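PDB 4GIO: putative lipoprotein from Campylobacter jejuni subsp. jejuni, which is of unknown function, being a putative bacterial lipoprotein built on a variant of the immunoglobulin fold. Local coordinates for residues K89-D93 with T94-D98; R78-G82 with Q83-L87. All coordinates share one frame; numbering follows the deposited sequence.

Interaction 1. Residues K89-D93 with T94-D98; sequences KLASD and TRAND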
loop_
_atom_site.group_PDB
_atom_site.type_symbol
_atom_site.label_atom_id
_atom_site.label_comp_id
_atom_site.label_asym_id
_atom_site.label_seq_id
_atom_site.Cartn_x
_atom_site.Cartn_y
_atom_site.Cartn_z
ATOM N N LYS A 89 4.484 -2.470 4.609
ATOM C CA LYS A 89 5.628 -2.322 3.698
ATOM C C LYS A 89 6.640 -1.395 4.279
ATOM O O LYS A 89 6.297 -0.492 4.999
ATOM C CB LYS A 89 5.220 -1.692 2.339
ATOM C CG LYS A 89 4.195 -2.519 1.563
ATOM C CD LYS A 89 4.608 -3.905 1.321
ATOM C CE LYS A 89 5.394 -4.225 0.117
ATOM N NZ LYS A 89 5.182 -5.715 -0.258
ATOM N N LEU A 90 7.892 -1.581 3.904
ATOM C CA LEU A 90 8.951 -0.842 4.539
ATOM C C LEU A 90 9.824 -0.235 3.449
ATOM O O LEU A 90 10.282 -0.943 2.556
ATOM C CB LEU A 90 9.756 -1.851 5.376
ATOM C CG LEU A 90 11.153 -1.436 5.903
ATOM C CD1 LEU A 90 10.984 -0.321 6.859
ATOM C CD2 LEU A 90 11.758 -2.638 6.629
ATOM N N ALA A 91 10.072 1.049 3.524
ATOM C CA ALA A 91 10.935 1.648 2.495
ATOM C C ALA A 91 12.381 1.140 2.601
ATOM O O ALA A 91 12.814 0.759 3.689
ATOM C CB ALA A 91 10.917 3.109 2.665
ATOM N N SER A 92 13.132 1.214 1.493
ATOM C CA SER A 92 14.544 0.786 1.439
ATOM C C SER A 92 15.430 2.029 1.328
ATOM O O SER A 92 16.647 1.929 1.355
ATOM C CB SER A 92 14.808 -0.207 0.277
ATOM O OG SER A 92 14.488 0.449 -0.960
ATOM N N ASP A 93 14.831 3.226 1.374
ATOM C CA ASP A 93 15.604 4.421 1.210
ATOM C C ASP A 93 15.109 5.408 2.255
ATOM O O ASP A 93 13.891 5.574 2.401
ATOM C CB ASP A 93 15.426 4.961 -0.227
ATOM C CG ASP A 93 16.395 6.102 -0.567
ATOM O OD1 ASP A 93 16.281 7.158 0.032
ATOM O OD2 ASP A 93 17.287 5.902 -1.409
ATOM N N THR A 94 16.034 6.094 2.964
ATOM C CA THR A 94 15.644 7.038 3.992
ATOM C C THR A 94 14.943 8.316 3.490
ATOM O O THR A 94 14.274 8.937 4.249
ATOM C CB THR A 94 16.833 7.472 4.937
ATOM O OG1 THR A 94 17.879 7.972 4.127
ATOM C CG2 THR A 94 17.346 6.318 5.794
ATOM N N ARG A 95 15.058 8.655 2.206
ATOM C CA ARG A 95 14.362 9.791 1.617
ATOM C C ARG A 95 12.854 9.595 1.489
ATOM O O ARG A 95 12.102 10.594 1.344
ATOM C CB ARG A 95 14.910 10.086 0.223
ATOM C CG ARG A 95 16.280 10.742 0.193
ATOM C CD ARG A 95 16.783 10.808 -1.234
ATOM N NE ARG A 95 16.971 9.447 -1.768
ATOM C CZ ARG A 95 16.942 9.140 -3.066
ATOM N NH1 ARG A 95 16.768 10.089 -3.999
ATOM N NH2 ARG A 95 17.100 7.883 -3.446
ATOM N N ALA A 96 12.366 8.348 1.616
ATOM C CA ALA A 96 10.899 8.094 1.581
ATOM C C ALA A 96 10.215 8.710 2.809
ATOM O O ALA A 96 10.571 8.373 3.972
ATOM C CB ALA A 96 10.653 6.559 1.482
ATOM N N ASN A 97 9.230 9.576 2.586
ATOM C CA ASN A 97 8.453 10.194 3.697
ATOM C C ASN A 97 6.954 9.981 3.533
ATOM O O ASN A 97 6.184 10.300 4.418
ATOM C CB ASN A 97 8.704 11.721 3.797
ATOM C CG ASN A 97 10.139 12.078 4.375
ATOM O OD1 ASN A 97 10.634 13.197 4.125
ATOM N ND2 ASN A 97 10.825 11.111 5.042
ATOM N N ASP A 98 6.534 9.486 2.370
ATOM C CA ASP A 98 5.139 9.143 2.159
ATOM C C ASP A 98 5.089 8.025 1.087
ATOM O O ASP A 98 6.133 7.557 0.611
ATOM C CB ASP A 98 4.390 10.413 1.731
ATOM C CG ASP A 98 2.827 10.274 1.861
ATOM O OD1 ASP A 98 2.312 9.227 2.396
ATOM O OD2 ASP A 98 2.134 11.213 1.337
HETATM O O HOH W 1 12.238 6.039 4.531
#

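Interaction 2. Residues R78-G82 with Q83-L87; sequences RIPAG and QEVIL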
loop_
_atom_site.group_PDB
_atom_site.type_symbol
_atom_site.label_atom_id
_atom_site.label_comp_id
_atom_site.label_asym_id
_atom_site.label_seq_id
_atom_site.Cartn_x
_atom_site.Cartn_y
_atom_site.Cartn_z
ATOM N N ARG A 78 -3.953 -12.200 -1.667
ATOM C CA ARG A 78 -5.228 -12.850 -1.403
ATOM C C ARG A 78 -5.914 -12.210 -0.188
ATOM O O ARG A 78 -5.344 -12.155 0.906
ATOM C CB ARG A 78 -5.025 -14.336 -1.121
ATOM C CG ARG A 78 -6.327 -15.037 -0.753
ATOM C CD ARG A 78 -7.035 -15.459 -2.013
ATOM N NE ARG A 78 -8.229 -16.257 -1.739
ATOM C CZ ARG A 78 -9.083 -16.665 -2.672
ATOM N NH1 ARG A 78 -8.891 -16.362 -3.944
ATOM N NH2 ARG A 78 -10.139 -17.384 -2.332
ATOM N N ILE A 79 -7.126 -11.702 -0.363
ATOM C CA ILE A 79 -7.915 -11.200 0.789
ATOM C C ILE A 79 -9.013 -12.264 1.089
ATOM O O ILE A 79 -9.947 -12.430 0.276
ATOM C CB ILE A 79 -8.546 -9.828 0.465
ATOM C CG1 ILE A 79 -7.418 -8.816 0.118
ATOM C CG2 ILE A 79 -9.287 -9.279 1.633
ATOM C CD1 ILE A 79 -7.979 -7.570 -0.478
ATOM N N PRO A 80 -8.842 -13.053 2.169
ATOM C CA PRO A 80 -9.859 -14.098 2.563
ATOM C C PRO A 80 -11.174 -13.472 2.971
ATOM O O PRO A 80 -11.198 -12.357 3.458
ATOM C CB PRO A 80 -9.211 -14.801 3.780
ATOM C CG PRO A 80 -7.720 -14.600 3.595
ATOM C CD PRO A 80 -7.630 -13.161 3.009
ATOM N N ALA A 81 -12.274 -14.168 2.712
ATOM C CA ALA A 81 -13.566 -13.691 3.148
ATOM C C ALA A 81 -13.679 -13.262 4.652
ATOM O O ALA A 81 -13.393 -14.021 5.550
ATOM C CB ALA A 81 -14.691 -14.737 2.739
ATOM N N GLY A 82 -14.111 -12.029 4.888
ATOM C CA GLY A 82 -14.281 -11.493 6.236
ATOM C C GLY A 82 -13.155 -11.543 7.269
ATOM O O GLY A 82 -13.429 -11.347 8.448
ATOM N N GLN A 83 -11.914 -11.823 6.839
ATOM C CA GLN A 83 -10.700 -11.816 7.692
ATOM C C GLN A 83 -9.995 -10.455 7.443
ATOM O O GLN A 83 -9.774 -10.082 6.305
ATOM C CB GLN A 83 -9.695 -12.886 7.223
ATOM C CG GLN A 83 -9.676 -14.318 7.895
ATOM C CD GLN A 83 -8.371 -15.117 7.517
ATOM O OE1 GLN A 83 -7.274 -14.537 7.491
ATOM N NE2 GLN A 83 -8.502 -16.424 7.216
ATOM N N GLU A 84 -9.611 -9.748 8.499
ATOM C CA GLU A 84 -8.763 -8.554 8.354
ATOM C C GLU A 84 -7.408 -8.908 7.776
ATOM O O GLU A 84 -6.802 -9.847 8.209
ATOM C CB GLU A 84 -8.624 -7.866 9.696
ATOM C CG GLU A 84 -7.822 -6.642 9.723
ATOM C CD GLU A 84 -7.798 -6.029 11.131
ATOM O OE1 GLU A 84 -8.810 -5.395 11.547
ATOM O OE2 GLU A 84 -6.764 -6.191 11.812
ATOM N N VAL A 85 -6.947 -8.182 6.752
ATOM C CA VAL A 85 -5.612 -8.424 6.126
ATOM C C VAL A 85 -4.781 -7.133 6.362
ATOM O O VAL A 85 -5.247 -6.028 6.053
ATOM C CB VAL A 85 -5.739 -8.734 4.585
ATOM C CG1 VAL A 85 -4.381 -8.678 3.851
ATOM C CG2 VAL A 85 -6.402 -10.121 4.329
ATOM N N ILE A 86 -3.580 -7.271 6.930
ATOM C CA ILE A 86 -2.763 -6.126 7.254
ATOM C C ILE A 86 -1.616 -6.092 6.222
ATOM O O ILE A 86 -0.801 -7.002 6.184
ATOM C CB ILE A 86 -2.203 -6.253 8.674
ATOM C CG1 ILE A 86 -3.355 -6.444 9.688
ATOM C CG2 ILE A 86 -1.361 -5.036 9.030
ATOM C CD1 ILE A 86 -3.599 -5.236 10.684
ATOM N N LEU A 87 -1.613 -5.098 5.345
ATOM C CA LEU A 87 -0.537 -4.983 4.334
ATOM C C LEU A 87 0.536 -4.026 4.917
ATOM O O LEU A 87 0.282 -2.820 5.165
ATOM C CB LEU A 87 -1.098 -4.488 2.970
ATOM C CG LEU A 87 -0.060 -4.291 1.863
ATOM C CD1 LEU A 87 0.688 -5.578 1.553
ATOM C CD2 LEU A 87 -0.660 -3.644 0.596
HETATM O O HOH W 2 -11.487 -9.699 4.301
#

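Interaction 1. Residues K89-D93 with T94-D98
Asp93 and Arg95 meet through two torsions: in Asp93 a chi1 of -170° sets CG opposite the backbone N, and in Arg95 the chain bends at chi3 (-64°), which turns the guanidinium back along the turn toward the carboxylate. The arginine then grips the acid side-on with NE and NH2. Arg95 NH2 donates to Asp93 OD2 at 2.8 Å, almost straight and with the oxygen in the guanidinium plane, yet it reaches that oxygen from above the carboxylate. Arg95 NE donates to Asp93 OD1 at 3.0 Å on the syn side, also tilted out of the carboxylate plane. The two planes lie 58° apart, so this is a twisted bidentate salt bridge, not a flat one. Asp93 OD1 takes a second bond on its anti lone pair, from the backbone N of Arg95 at 2.9 Å, so the carboxylate is tied to both the main chain and the side chain of one residue. Asp68 pairs with the same Arg95 NH2, sharing its charge. The backbone N of Ala96 closes the turn on Asp93 O at 3.3 Å, and one water donates to both Asp93 O and Ala96 O. The methyls of Ala91 and Ala96 touch, CB to CB at 3.7 Å, and both pack on Trp58 of strand 50-59. The arrangement is a type I beta turn from Asp93 to Ala96 whose first residue also accepts, through OD1, the N-H two positions on, the bond of an Asx turn; it lies in the loop joining strands 85-90 and 98-105 of the immunoglobulin-like fold.

Interaction 2. Residues R78-G82 with Q83-L87
Pro80 to Gln83 form a type II beta turn, with Gly82 at positive phi (53°) in its third position; its closing bond, from Gln83 N to Pro80 O, is straight but weak at 3.5 Å. A water lies within hydrogen-bonding distance of both Pro80 O (2.8 Å) and Gln83 O (2.7 Å), between the two ends of the turn. Gln83 meets the CB and CG carbons of the Pro80 ring, and Val85 meets CD. The amide end of Gln83 lies slantwise across CB and CG of the ring, with Gln83 CD 3.8 Å from Pro80 CB; this is van der Waals contact of a polar group against aliphatic carbons. Val85 CG2 presses on Pro80 CD at 3.5 Å. Val85 CG2 also meets Ile79 CG2 at 4.0 Å, the valine and isoleucine side chains crossing at about a right angle. In Val85 a chi1 of 167° sends CG1 opposite the backbone N and leaves CG2 as the branch that meets both residues. Ile79 also packs on Leu44 of strand 38-44 and Val52 of strand 50-59, while the guanidinium of Arg78 pairs with Asp51. The turn thus carries the chain from strand 75-79, an outermost strand of the four-stranded sheet, where Ile79 bonds through its backbone to Lys50, to strand 85-90 at the border of the three-stranded sheet, where Val85 pairs with Leu44.

Strand 85-90 joins the two contacts: interaction 2 leads the chain into it from the four-stranded sheet, and interaction 1 takes the chain out of it and back to that sheet at strand 98-105. Both are local turns between the sheets, on opposite sides of the chain's centre with their own centres about 24 Å apart. Interaction 1 is partly buried: charge and hydrogen bonds dominate it, with a small apolar patch beside the charged groups. Interaction 2 is a surface contact held mostly by apolar packing, in which Ile79 is the buried member. In each, a water sits between two main-chain carbonyl oxygens, donating to both in 93-96, and the turn bond is shorter in 93-96 and weak in 80-83.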